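Local coordinates for protein gamma-glutamyltranspeptidase (Streptomyces lincolnensis, PDB 6J3A) that probably cleaves or transfers gamma-glutamyl-type amide-linked groups, as an LmbA-like homologue of the gamma-glutamyltranspeptidases in the N-terminal nucleophile (NTN) hydrolase clan, at residues A[110-115]-A[214-219]; A[232-235]-A[239-242]; A[515-520]-A[525-530]. All blocks are in the same frame, centred on the assembly; numbering follows the deposited sequence.

Contact 1: A[110-115]-A[214-219]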
ATOM      1  N   GLY A 110      -2.492  30.693  -5.167  1.00 29.08           N
ATOM      2  CA  GLY A 110      -2.441  30.696  -3.701  1.00 29.00           C
ATOM      3  C   GLY A 110      -1.691  29.563  -3.025  1.00 28.82           C
ATOM      4  O   GLY A 110      -1.262  29.691  -1.872  1.00 29.59           O
ATOM      5  N   ALA A 111      -1.527  28.452  -3.734  1.00 27.86           N
ATOM      6  CA  ALA A 111      -0.904  27.263  -3.172  1.00 26.76           C
ATOM      7  C   ALA A 111       0.543  27.476  -2.745  1.00 26.14           C
ATOM      8  O   ALA A 111       0.932  27.069  -1.659  1.00 25.83           O
ATOM      9  CB  ALA A 111      -0.990  26.118  -4.166  1.00 26.55           C
ATOM     10  N   PHE A 112       1.341  28.106  -3.595  1.00 26.46           N
ATOM     11  CA  PHE A 112       2.753  28.241  -3.295  1.00 27.07           C
ATOM     12  C   PHE A 112       3.000  28.952  -1.971  1.00 27.58           C
ATOM     13  O   PHE A 112       3.711  28.434  -1.110  1.00 26.77           O
ATOM     14  CB  PHE A 112       3.515  28.963  -4.390  1.00 26.64           C
ATOM     15  CG  PHE A 112       4.988  29.039  -4.112  1.00 25.65           C
ATOM     16  CD1 PHE A 112       5.811  27.968  -4.395  1.00 25.57           C
ATOM     17  CD2 PHE A 112       5.539  30.163  -3.512  1.00 25.68           C
ATOM     18  CE1 PHE A 112       7.169  28.025  -4.111  1.00 25.22           C
ATOM     19  CE2 PHE A 112       6.894  30.232  -3.230  1.00 25.30           C
ATOM     20  CZ  PHE A 112       7.710  29.156  -3.525  1.00 25.11           C
ATOM     21  N   ASP A 113       2.420  30.138  -1.821  1.00 29.19           N
ATOM     22  CA  ASP A 113       2.620  30.924  -0.598  1.00 30.71           C
ATOM     23  C   ASP A 113       2.130  30.172   0.645  1.00 30.62           C
ATOM     24  O   ASP A 113       2.760  30.241   1.702  1.00 33.15           O
ATOM     25  CB  ASP A 113       1.935  32.287  -0.682  1.00 31.46           C
ATOM     26  CG  ASP A 113       2.470  33.264   0.353  1.00 32.35           C
ATOM     27  OD1 ASP A 113       3.648  33.687   0.226  1.00 33.04           O
ATOM     28  OD2 ASP A 113       1.730  33.598   1.311  1.00 31.97           O
ATOM     29  N   ALA A 114       1.019  29.453   0.497  1.00 28.97           N
ATOM     30  CA  ALA A 114       0.474  28.620   1.559  1.00 28.79           C
ATOM     31  C   ALA A 114       1.454  27.559   2.045  1.00 28.88           C
ATOM     32  O   ALA A 114       1.655  27.420   3.243  1.00 30.50           O
ATOM     33  CB  ALA A 114      -0.823  27.969   1.109  1.00 29.27           C
ATOM     34  N   TRP A 115       2.064  26.821   1.122  1.00 28.97           N
ATOM     35  CA  TRP A 115       3.055  25.800   1.490  1.00 28.65           C
ATOM     36  C   TRP A 115       4.318  26.425   2.087  1.00 30.00           C
ATOM     37  O   TRP A 115       4.977  25.816   2.937  1.00 30.79           O
ATOM     38  CB  TRP A 115       3.430  24.933   0.279  1.00 27.44           C
ATOM     39  CG  TRP A 115       2.316  24.057  -0.224  1.00 26.29           C
ATOM     40  CD1 TRP A 115       1.762  24.063  -1.477  1.00 26.27           C
ATOM     41  CD2 TRP A 115       1.624  23.043   0.512  1.00 25.28           C
ATOM     42  NE1 TRP A 115       0.767  23.114  -1.566  1.00 25.47           N
ATOM     43  CE2 TRP A 115       0.661  22.478  -0.357  1.00 25.17           C
ATOM     44  CE3 TRP A 115       1.726  22.555   1.820  1.00 24.95           C
ATOM     45  CZ2 TRP A 115      -0.188  21.453   0.039  1.00 24.99           C
ATOM     46  CZ3 TRP A 115       0.878  21.529   2.214  1.00 25.48           C
ATOM     47  CH2 TRP A 115      -0.070  20.991   1.325  1.00 25.11           C
ATOM     48  N   GLU A 214       8.816  35.866  -1.903  1.00 42.04           N
ATOM     49  CA  GLU A 214       8.992  37.070  -2.709  1.00 44.22           C
ATOM     50  C   GLU A 214       9.412  36.808  -4.150  1.00 43.66           C
ATOM     51  O   GLU A 214       9.077  37.595  -5.040  1.00 45.19           O
ATOM     52  CB  GLU A 214       9.993  38.008  -2.037  1.00 45.92           C
ATOM     53  CG  GLU A 214       9.501  38.557  -0.703  1.00 49.09           C
ATOM     54  CD  GLU A 214       8.193  39.341  -0.805  1.00 49.99           C
ATOM     55  OE1 GLU A 214       7.405  39.289   0.165  1.00 50.45           O
ATOM     56  OE2 GLU A 214       7.946  39.999  -1.849  1.00 49.14           O
ATOM     57  N   VAL A 215      10.146  35.725  -4.381  1.00 42.79           N
ATOM     58  CA  VAL A 215      10.470  35.292  -5.743  1.00 42.47           C
ATOM     59  C   VAL A 215       9.204  34.888  -6.508  1.00 40.38           C
ATOM     60  O   VAL A 215       9.044  35.244  -7.677  1.00 40.99           O
ATOM     61  CB  VAL A 215      11.501  34.150  -5.734  1.00 43.32           C
ATOM     62  CG1 VAL A 215      11.673  33.541  -7.119  1.00 43.50           C
ATOM     63  CG2 VAL A 215      12.839  34.680  -5.238  1.00 44.70           C
ATOM     64  N   TRP A 216       8.314  34.156  -5.849  1.00 37.58           N
ATOM     65  CA  TRP A 216       7.013  33.834  -6.431  1.00 36.37           C
ATOM     66  C   TRP A 216       6.176  35.093  -6.662  1.00 38.34           C
ATOM     67  O   TRP A 216       5.486  35.215  -7.675  1.00 37.98           O
ATOM     68  CB  TRP A 216       6.225  32.861  -5.543  1.00 33.67           C
ATOM     69  CG  TRP A 216       4.932  32.456  -6.188  1.00 31.55           C
ATOM     70  CD1 TRP A 216       3.771  33.174  -6.209  1.00 31.40           C
ATOM     71  CD2 TRP A 216       4.683  31.274  -6.955  1.00 29.89           C
ATOM     72  NE1 TRP A 216       2.812  32.509  -6.929  1.00 31.06           N
ATOM     73  CE2 TRP A 216       3.342  31.335  -7.394  1.00 29.99           C
ATOM     74  CE3 TRP A 216       5.453  30.162  -7.300  1.00 29.68           C
ATOM     75  CZ2 TRP A 216       2.754  30.326  -8.165  1.00 29.54           C
ATOM     76  CZ3 TRP A 216       4.867  29.156  -8.073  1.00 29.72           C
ATOM     77  CH2 TRP A 216       3.526  29.251  -8.496  1.00 28.95           C
ATOM     78  N   ARG A 217       6.255  36.015  -5.712  1.00 40.89           N
ATOM     79  CA  ARG A 217       5.363  37.172  -5.630  1.00 43.68           C
ATOM     80  C   ARG A 217       5.741  38.374  -6.479  1.00 42.77           C
ATOM     81  O   ARG A 217       4.871  39.020  -7.069  1.00 41.16           O
ATOM     82  CB  ARG A 217       5.328  37.654  -4.185  1.00 47.90           C
ATOM     83  CG  ARG A 217       3.964  38.083  -3.731  1.00 51.13           C
ATOM     84  CD  ARG A 217       3.609  37.386  -2.449  1.00 53.95           C
ATOM     85  NE  ARG A 217       4.410  37.889  -1.336  1.00 56.23           N
ATOM     86  CZ  ARG A 217       3.922  38.430  -0.222  1.00 59.66           C
ATOM     87  NH1 ARG A 217       4.764  38.844   0.715  1.00 62.19           N
ATOM     88  NH2 ARG A 217       2.609  38.557  -0.020  1.00 60.04           N
ATOM     89  N   THR A 218       7.030  38.701  -6.459  1.00 42.36           N
ATOM     90  CA  THR A 218       7.589  39.847  -7.183  1.00 41.31           C
ATOM     91  C   THR A 218       8.731  39.508  -8.141  1.00 40.83           C
ATOM     92  O   THR A 218       9.121  40.361  -8.936  1.00 41.22           O
ATOM     93  CB  THR A 218       8.115  40.902  -6.190  1.00 41.36           C
ATOM     94  OG1 THR A 218       9.154  40.333  -5.381  1.00 39.10           O
ATOM     95  CG2 THR A 218       6.983  41.413  -5.297  1.00 42.18           C
ATOM     96  N   GLY A 219       9.248  38.278  -8.078  1.00 40.29           N
ATOM     97  CA  GLY A 219      10.447  37.873  -8.820  1.00 38.78           C
ATOM     98  C   GLY A 219      10.158  37.290 -10.192  1.00 36.87           C
ATOM     99  O   GLY A 219       9.118  37.561 -10.798  1.00 34.78           O
TER
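Phe112 and Trp216 bring the first turn of helix 111-122 against the last turn of helix 205-217, their CA atoms 7.7 Å apart, with no backbone or side-chain hydrogen bond between the two segments. In both residues the bond to CB is directed toward the other helix. In each residue the ring swings away from its own backbone N, CG lying anti to it (chi1 -177° in Phe112), and this carries each aromatic group out toward the other helix. The planes end up nearly parallel, 9° apart, but slid so far that the rings barely overlap. What sits over the middle of the six-membered ring of Trp216 is instead Phe112 CB, 3.6 Å from its centroid and almost on the ring normal, a CH-pi contact. In return Trp216 CE3 lies over the rim of one phenyl face, with Phe112 CG to Trp216 CE3 at 3.4 Å, while Trp216 CB comes 3.4 Å from Phe112 CD2. Leu195 and Trp192 of helix 186-200 also touch this pair, on Phe112 and Trp216 respectively. Beside the rings, Asp113 OD1 and Arg217 NE stay 4.5 Å apart; the oxygen lies well out of the guanidinium plane, so no N-H points at it and at most a charge attraction is likely. Asp113 has its salt bridge with Arg213, whereas Arg217 NH1 pairs with Glu214 OE1 and its NH2 bonds to Trp253 O. The join between these two helices is therefore apolar and buried, carried by the CH-pi contact and by apolar contacts at the ring rims, with charge attraction probably a minor addition.

Contact 2: A[232-235]-A[239-242]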
ATOM      1  N   PRO A 232      -3.180  37.145 -25.320  1.00 36.51           N
ATOM      2  CA  PRO A 232      -4.457  36.628 -25.840  1.00 34.83           C
ATOM      3  C   PRO A 232      -4.454  35.114 -26.005  1.00 33.92           C
ATOM      4  O   PRO A 232      -3.623  34.560 -26.721  1.00 32.53           O
ATOM      5  CB  PRO A 232      -4.605  37.340 -27.189  1.00 34.60           C
ATOM      6  CG  PRO A 232      -3.912  38.642 -26.984  1.00 34.74           C
ATOM      7  CD  PRO A 232      -2.776  38.378 -26.029  1.00 35.83           C
ATOM      8  N   THR A 233      -5.374  34.464 -25.306  1.00 32.85           N
ATOM      9  CA  THR A 233      -5.399  33.018 -25.207  1.00 31.70           C
ATOM     10  C   THR A 233      -6.801  32.521 -25.514  1.00 30.72           C
ATOM     11  O   THR A 233      -7.777  33.016 -24.961  1.00 30.13           O
ATOM     12  CB  THR A 233      -5.005  32.585 -23.787  1.00 30.92           C
ATOM     13  OG1 THR A 233      -3.746  33.171 -23.443  1.00 29.93           O
ATOM     14  CG2 THR A 233      -4.898  31.079 -23.665  1.00 30.93           C
ATOM     15  N   MET A 234      -6.889  31.535 -26.393  1.00 31.13           N
ATOM     16  CA  MET A 234      -8.152  30.887 -26.695  1.00 31.32           C
ATOM     17  C   MET A 234      -8.704  30.252 -25.423  1.00 32.05           C
ATOM     18  O   MET A 234      -7.943  29.746 -24.589  1.00 32.42           O
ATOM     19  CB  MET A 234      -7.928  29.813 -27.746  1.00 31.99           C
ATOM     20  CG  MET A 234      -9.140  28.961 -28.112  1.00 32.87           C
ATOM     21  SD  MET A 234     -10.424  29.940 -28.887  1.00 33.80           S
ATOM     22  CE  MET A 234      -9.730  30.210 -30.518  1.00 34.35           C
ATOM     23  N   ASP A 235     -10.026  30.282 -25.282  1.00 31.22           N
ATOM     24  CA  ASP A 235     -10.685  29.604 -24.172  1.00 30.46           C
ATOM     25  C   ASP A 235     -11.978  28.915 -24.619  1.00 31.19           C
ATOM     26  O   ASP A 235     -12.219  28.790 -25.816  1.00 31.38           O
ATOM     27  CB  ASP A 235     -10.897  30.587 -23.022  1.00 30.04           C
ATOM     28  CG  ASP A 235     -11.859  31.703 -23.359  1.00 29.43           C
ATOM     29  OD1 ASP A 235     -12.805  31.515 -24.152  1.00 29.15           O
ATOM     30  OD2 ASP A 235     -11.672  32.782 -22.781  1.00 29.28           O
ATOM     31  N   GLU A 239     -13.148  32.510 -28.349  1.00 38.77           N
ATOM     32  CA  GLU A 239     -12.334  33.700 -28.620  1.00 37.98           C
ATOM     33  C   GLU A 239     -11.076  33.660 -27.801  1.00 36.17           C
ATOM     34  O   GLU A 239     -11.014  32.990 -26.766  1.00 37.66           O
ATOM     35  CB  GLU A 239     -13.056  34.992 -28.224  1.00 38.99           C
ATOM     36  CG  GLU A 239     -14.356  35.249 -28.946  1.00 39.64           C
ATOM     37  CD  GLU A 239     -15.131  36.413 -28.352  1.00 39.57           C
ATOM     38  OE1 GLU A 239     -15.486  36.354 -27.157  1.00 40.68           O
ATOM     39  OE2 GLU A 239     -15.405  37.381 -29.085  1.00 40.02           O
ATOM     40  N   ARG A 240     -10.087  34.423 -28.251  1.00 34.61           N
ATOM     41  CA  ARG A 240      -8.887  34.638 -27.473  1.00 34.37           C
ATOM     42  C   ARG A 240      -9.178  35.764 -26.501  1.00 33.26           C
ATOM     43  O   ARG A 240      -9.524  36.874 -26.907  1.00 32.96           O
ATOM     44  CB  ARG A 240      -7.681  34.935 -28.363  1.00 35.00           C
ATOM     45  CG  ARG A 240      -7.291  33.725 -29.190  1.00 35.64           C
ATOM     46  CD  ARG A 240      -6.020  33.892 -30.018  1.00 36.57           C
ATOM     47  NE  ARG A 240      -6.031  32.902 -31.101  1.00 36.82           N
ATOM     48  CZ  ARG A 240      -6.494  33.096 -32.340  1.00 36.44           C
ATOM     49  NH1 ARG A 240      -6.956  34.277 -32.752  1.00 36.59           N
ATOM     50  NH2 ARG A 240      -6.475  32.083 -33.190  1.00 36.68           N
ATOM     51  N   HIS A 241      -9.088  35.455 -25.212  1.00 31.78           N
ATOM     52  CA  HIS A 241      -9.269  36.463 -24.178  1.00 31.06           C
ATOM     53  C   HIS A 241      -7.962  36.678 -23.441  1.00 32.31           C
ATOM     54  O   HIS A 241      -7.023  35.876 -23.544  1.00 31.70           O
ATOM     55  CB  HIS A 241     -10.399  36.079 -23.232  1.00 29.02           C
ATOM     56  CG  HIS A 241     -11.753  36.149 -23.869  1.00 28.32           C
ATOM     57  ND1 HIS A 241     -12.298  37.330 -24.326  1.00 28.00           N
ATOM     58  CD2 HIS A 241     -12.668  35.188 -24.142  1.00 27.39           C
ATOM     59  CE1 HIS A 241     -13.492  37.095 -24.840  1.00 27.48           C
ATOM     60  NE2 HIS A 241     -13.741  35.803 -24.737  1.00 27.63           N
ATOM     61  N   THR A 242      -7.916  37.790 -22.725  1.00 33.27           N
ATOM     62  CA  THR A 242      -6.762  38.173 -21.945  1.00 34.19           C
ATOM     63  C   THR A 242      -7.178  38.242 -20.467  1.00 34.50           C
ATOM     64  O   THR A 242      -8.351  38.432 -20.141  1.00 33.27           O
ATOM     65  CB  THR A 242      -6.185  39.505 -22.467  1.00 36.14           C
ATOM     66  OG1 THR A 242      -4.835  39.642 -22.024  1.00 38.99           O
ATOM     67  CG2 THR A 242      -7.005  40.725 -22.013  1.00 36.63           C
TER
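Thr233 and His241 form the hydrogen-bonded pair of a small antiparallel beta hairpin, strands 233-234 and 240-241, closed by a short connection. Thr233 N donates to His241 O at 2.8 Å, and His241 N returns a bond to Thr233 O, reaching that oxygen from above its carbonyl plane. The same oxygen also receives a CA-H...O contact from Arg240. At the turn end Asp235 N adds a longer bond to Glu239 O.

Met234 and Arg240 make the non-hydrogen-bonded pair, and their side chains leave the hairpin on the face away from Thr233 and His241. Arg240 can be followed outward. Arg240 CB lies 4.1 Å from Pro232 CB and also packs on the backbone of Thr233. Arg240 CG, anti to the carbonyl carbon (chi1 -67°), runs over the neighbouring strand and comes 3.6 Å from Met234 N. CD passes near Pro232 O, and from CG to NE the chain is extended, which takes the guanidinium beyond the hairpin, where NE makes a salt bridge with Glu162. Met234 bends at both chi2 and chi3, bringing SD back to the backbone of Glu239. Glu162 also touches Met234, and Trp163 NE1 donates to Met234 O, so the loop holding these two residues is tied to the hairpin by both strands.

On the other face the imidazole of His241 meets Asp235, whose OD1 is bonded to Ser237 OG. The carboxylate reaches the ring at its edge, the two planes 29° apart; as modelled, Asp235 OD2 lies 2.9 Å from His241 CD2, short for a carbon, so which way round the ring sits is doubtful.

Contact 3: A[515-520]-A[525-530]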
ATOM      1  N   LEU A 515     -19.177   9.240   8.426  1.00 28.37           N
ATOM      2  CA  LEU A 515     -20.247   8.487   9.107  1.00 29.48           C
ATOM      3  C   LEU A 515     -19.936   6.985   9.183  1.00 30.19           C
ATOM      4  O   LEU A 515     -20.136   6.337  10.222  1.00 31.00           O
ATOM      5  CB  LEU A 515     -21.616   8.714   8.444  1.00 29.52           C
ATOM      6  CG  LEU A 515     -22.235  10.115   8.578  1.00 29.52           C
ATOM      7  CD1 LEU A 515     -23.576  10.171   7.867  1.00 29.58           C
ATOM      8  CD2 LEU A 515     -22.410  10.536  10.024  1.00 29.86           C
ATOM      9  N   ALA A 516     -19.437   6.429   8.090  1.00 30.39           N
ATOM     10  CA  ALA A 516     -19.020   5.035   8.112  1.00 29.88           C
ATOM     11  C   ALA A 516     -17.956   4.803   9.188  1.00 29.66           C
ATOM     12  O   ALA A 516     -18.084   3.868   9.973  1.00 32.86           O
ATOM     13  CB  ALA A 516     -18.531   4.598   6.750  1.00 29.44           C
ATOM     14  N   VAL A 517     -16.947   5.670   9.265  1.00 27.65           N
ATOM     15  CA  VAL A 517     -15.911   5.538  10.301  1.00 27.21           C
ATOM     16  C   VAL A 517     -16.524   5.507  11.708  1.00 28.03           C
ATOM     17  O   VAL A 517     -16.135   4.704  12.544  1.00 28.73           O
ATOM     18  CB  VAL A 517     -14.861   6.671  10.246  1.00 26.46           C
ATOM     19  CG1 VAL A 517     -13.888   6.567  11.421  1.00 26.13           C
ATOM     20  CG2 VAL A 517     -14.090   6.645   8.931  1.00 26.21           C
ATOM     21  N   ALA A 518     -17.478   6.394  11.958  1.00 29.68           N
ATOM     22  CA  ALA A 518     -18.107   6.512  13.270  1.00 29.91           C
ATOM     23  C   ALA A 518     -19.110   5.397  13.559  1.00 31.37           C
ATOM     24  O   ALA A 518     -19.313   5.056  14.721  1.00 33.13           O
ATOM     25  CB  ALA A 518     -18.787   7.852  13.385  1.00 29.89           C
ATOM     26  N   LEU A 519     -19.728   4.845  12.512  1.00 31.57           N
ATOM     27  CA  LEU A 519     -20.755   3.809  12.654  1.00 31.69           C
ATOM     28  C   LEU A 519     -20.264   2.387  12.484  1.00 31.57           C
ATOM     29  O   LEU A 519     -20.888   1.480  13.010  1.00 32.33           O
ATOM     30  CB  LEU A 519     -21.911   4.056  11.680  1.00 32.38           C
ATOM     31  CG  LEU A 519     -22.710   5.350  11.888  1.00 32.96           C
ATOM     32  CD1 LEU A 519     -23.875   5.391  10.908  1.00 33.67           C
ATOM     33  CD2 LEU A 519     -23.218   5.516  13.317  1.00 32.75           C
ATOM     34  N   ARG A 520     -19.171   2.179  11.757  1.00 32.37           N
ATOM     35  CA  ARG A 520     -18.652   0.824  11.534  1.00 32.44           C
ATOM     36  C   ARG A 520     -17.899   0.303  12.754  1.00 31.39           C
ATOM     37  O   ARG A 520     -17.248   1.061  13.474  1.00 31.36           O
ATOM     38  CB  ARG A 520     -17.744   0.773  10.297  1.00 33.73           C
ATOM     39  CG  ARG A 520     -18.482   0.918   8.973  1.00 34.38           C
ATOM     40  CD  ARG A 520     -17.503   1.052   7.818  1.00 35.71           C
ATOM     41  NE  ARG A 520     -16.919  -0.242   7.465  1.00 36.80           N
ATOM     42  CZ  ARG A 520     -17.411  -1.095   6.563  1.00 38.74           C
ATOM     43  NH1 ARG A 520     -18.520  -0.818   5.863  1.00 39.66           N
ATOM     44  NH2 ARG A 520     -16.778  -2.248   6.347  1.00 39.53           N
ATOM     45  N   GLY A 525      -8.864  -3.442  16.796  1.00 30.27           N
ATOM     46  CA  GLY A 525      -8.968  -2.436  17.864  1.00 30.40           C
ATOM     47  C   GLY A 525      -8.748  -0.980  17.455  1.00 30.29           C
ATOM     48  O   GLY A 525      -8.364  -0.169  18.287  1.00 29.89           O
ATOM     49  N   GLY A 526      -8.990  -0.656  16.182  1.00 30.52           N
ATOM     50  CA  GLY A 526      -8.816   0.698  15.638  1.00 29.95           C
ATOM     51  C   GLY A 526      -9.931   1.037  14.659  1.00 29.38           C
ATOM     52  O   GLY A 526     -10.642   0.151  14.179  1.00 29.76           O
ATOM     53  N   LEU A 527     -10.075   2.319  14.348  1.00 28.33           N
ATOM     54  CA  LEU A 527     -11.104   2.779  13.414  1.00 28.44           C
ATOM     55  C   LEU A 527     -10.998   2.044  12.088  1.00 28.10           C
ATOM     56  O   LEU A 527      -9.897   1.871  11.568  1.00 28.01           O
ATOM     57  CB  LEU A 527     -10.975   4.285  13.149  1.00 28.36           C
ATOM     58  CG  LEU A 527     -11.204   5.188  14.358  1.00 28.99           C
ATOM     59  CD1 LEU A 527     -10.788   6.622  14.078  1.00 29.30           C
ATOM     60  CD2 LEU A 527     -12.658   5.138  14.783  1.00 29.86           C
ATOM     61  N   ASP A 528     -12.141   1.630  11.545  1.00 27.20           N
ATOM     62  CA  ASP A 528     -12.198   0.867  10.301  1.00 26.49           C
ATOM     63  C   ASP A 528     -12.071   1.825   9.093  1.00 26.86           C
ATOM     64  O   ASP A 528     -13.005   1.980   8.284  1.00 27.61           O
ATOM     65  CB  ASP A 528     -13.499   0.061  10.260  1.00 26.48           C
ATOM     66  CG  ASP A 528     -13.584  -0.879   9.064  1.00 27.57           C
ATOM     67  OD1 ASP A 528     -12.532  -1.201   8.465  1.00 28.72           O
ATOM     68  OD2 ASP A 528     -14.716  -1.297   8.720  1.00 27.64           O
ATOM     69  N   LEU A 529     -10.901   2.453   8.980  1.00 25.57           N
ATOM     70  CA  LEU A 529     -10.637   3.442   7.945  1.00 25.40           C
ATOM     71  C   LEU A 529     -10.800   2.843   6.550  1.00 25.35           C
ATOM     72  O   LEU A 529     -11.604   3.337   5.759  1.00 25.96           O
ATOM     73  CB  LEU A 529      -9.218   4.023   8.080  1.00 25.59           C
ATOM     74  CG  LEU A 529      -8.827   4.750   9.377  1.00 26.19           C
ATOM     75  CD1 LEU A 529      -7.406   5.306   9.281  1.00 26.34           C
ATOM     76  CD2 LEU A 529      -9.803   5.878   9.720  1.00 25.76           C
ATOM     77  N   GLN A 530     -10.054   1.777   6.260  1.00 24.01           N
ATOM     78  CA  GLN A 530     -10.068   1.190   4.914  1.00 24.09           C
ATOM     79  C   GLN A 530     -11.405   0.525   4.550  1.00 24.14           C
ATOM     80  O   GLN A 530     -11.823   0.583   3.398  1.00 23.76           O
ATOM     81  CB  GLN A 530      -8.908   0.207   4.717  1.00 23.53           C
ATOM     82  CG  GLN A 530      -8.734  -0.295   3.286  1.00 22.94           C
ATOM     83  CD  GLN A 530      -8.265   0.773   2.319  1.00 22.50           C
ATOM     84  OE1 GLN A 530      -7.256   1.445   2.560  1.00 21.53           O
ATOM     85  NE2 GLN A 530      -8.976   0.917   1.198  1.00 21.46           N
TER
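A single carboxylate oxygen, Asp528 OD2, takes both N-H groups that Arg520 offers across this contact. The bond from Arg520 NE to Asp528 OD2 is short and straight, 2.7 Å with 169° at the hydrogen; the one from Arg520 NH2 to Asp528 OD2 is weak, at 3.3 Å. OD2 lies near the guanidinium plane at its edge, yet the NE comes in from above the carboxylate plane, the two groups being turned 44° apart. A bend at chi3 (77°) brings the arginine head round to the aspartate, and its NH1 bonds to Tyr296 OH.

Two consecutive helices are joined here by a short loop: Arg520 directly follows helix 506-519, and Asp528, the central residue of an inverse gamma turn, is the N-cap of helix 529-534, its OD1 weakly bonded to Gly531 N. An alanine in place of Arg520 is likely to leave the Asp528 carboxylate without its cationic mate and freer to turn at the helix start. Apart from the salt bridge, Val517 packs against both neighbours of Asp528, crossing Leu527 at about a right angle. Val517 CG1 meets Leu527 CD2 at 3.9 Å, and CG2 faces Leu529 CD2 more loosely, while Leu529 also rests on strand 601-605.

How the contacts relate
From the N terminus the chain first reaches 110-115, then runs 98 mostly helical residues before 214-219 returns to close contact 1, the one long loop of the three. Helix 220-229 follows, and contact 2 closes almost at once, a hairpin with three residues between its segments. Much later contact 3 closes another short loop, four residues separating its segments between helices 506-519 and 529-534. The three come in series, so none nests or crosses. Contact 1 ties two helices far apart in sequence; contacts 2 and 3 are local. Centres of contacts 1 and 2 lie 25 Å apart, whereas contact 3 sits across the chain's centre from both.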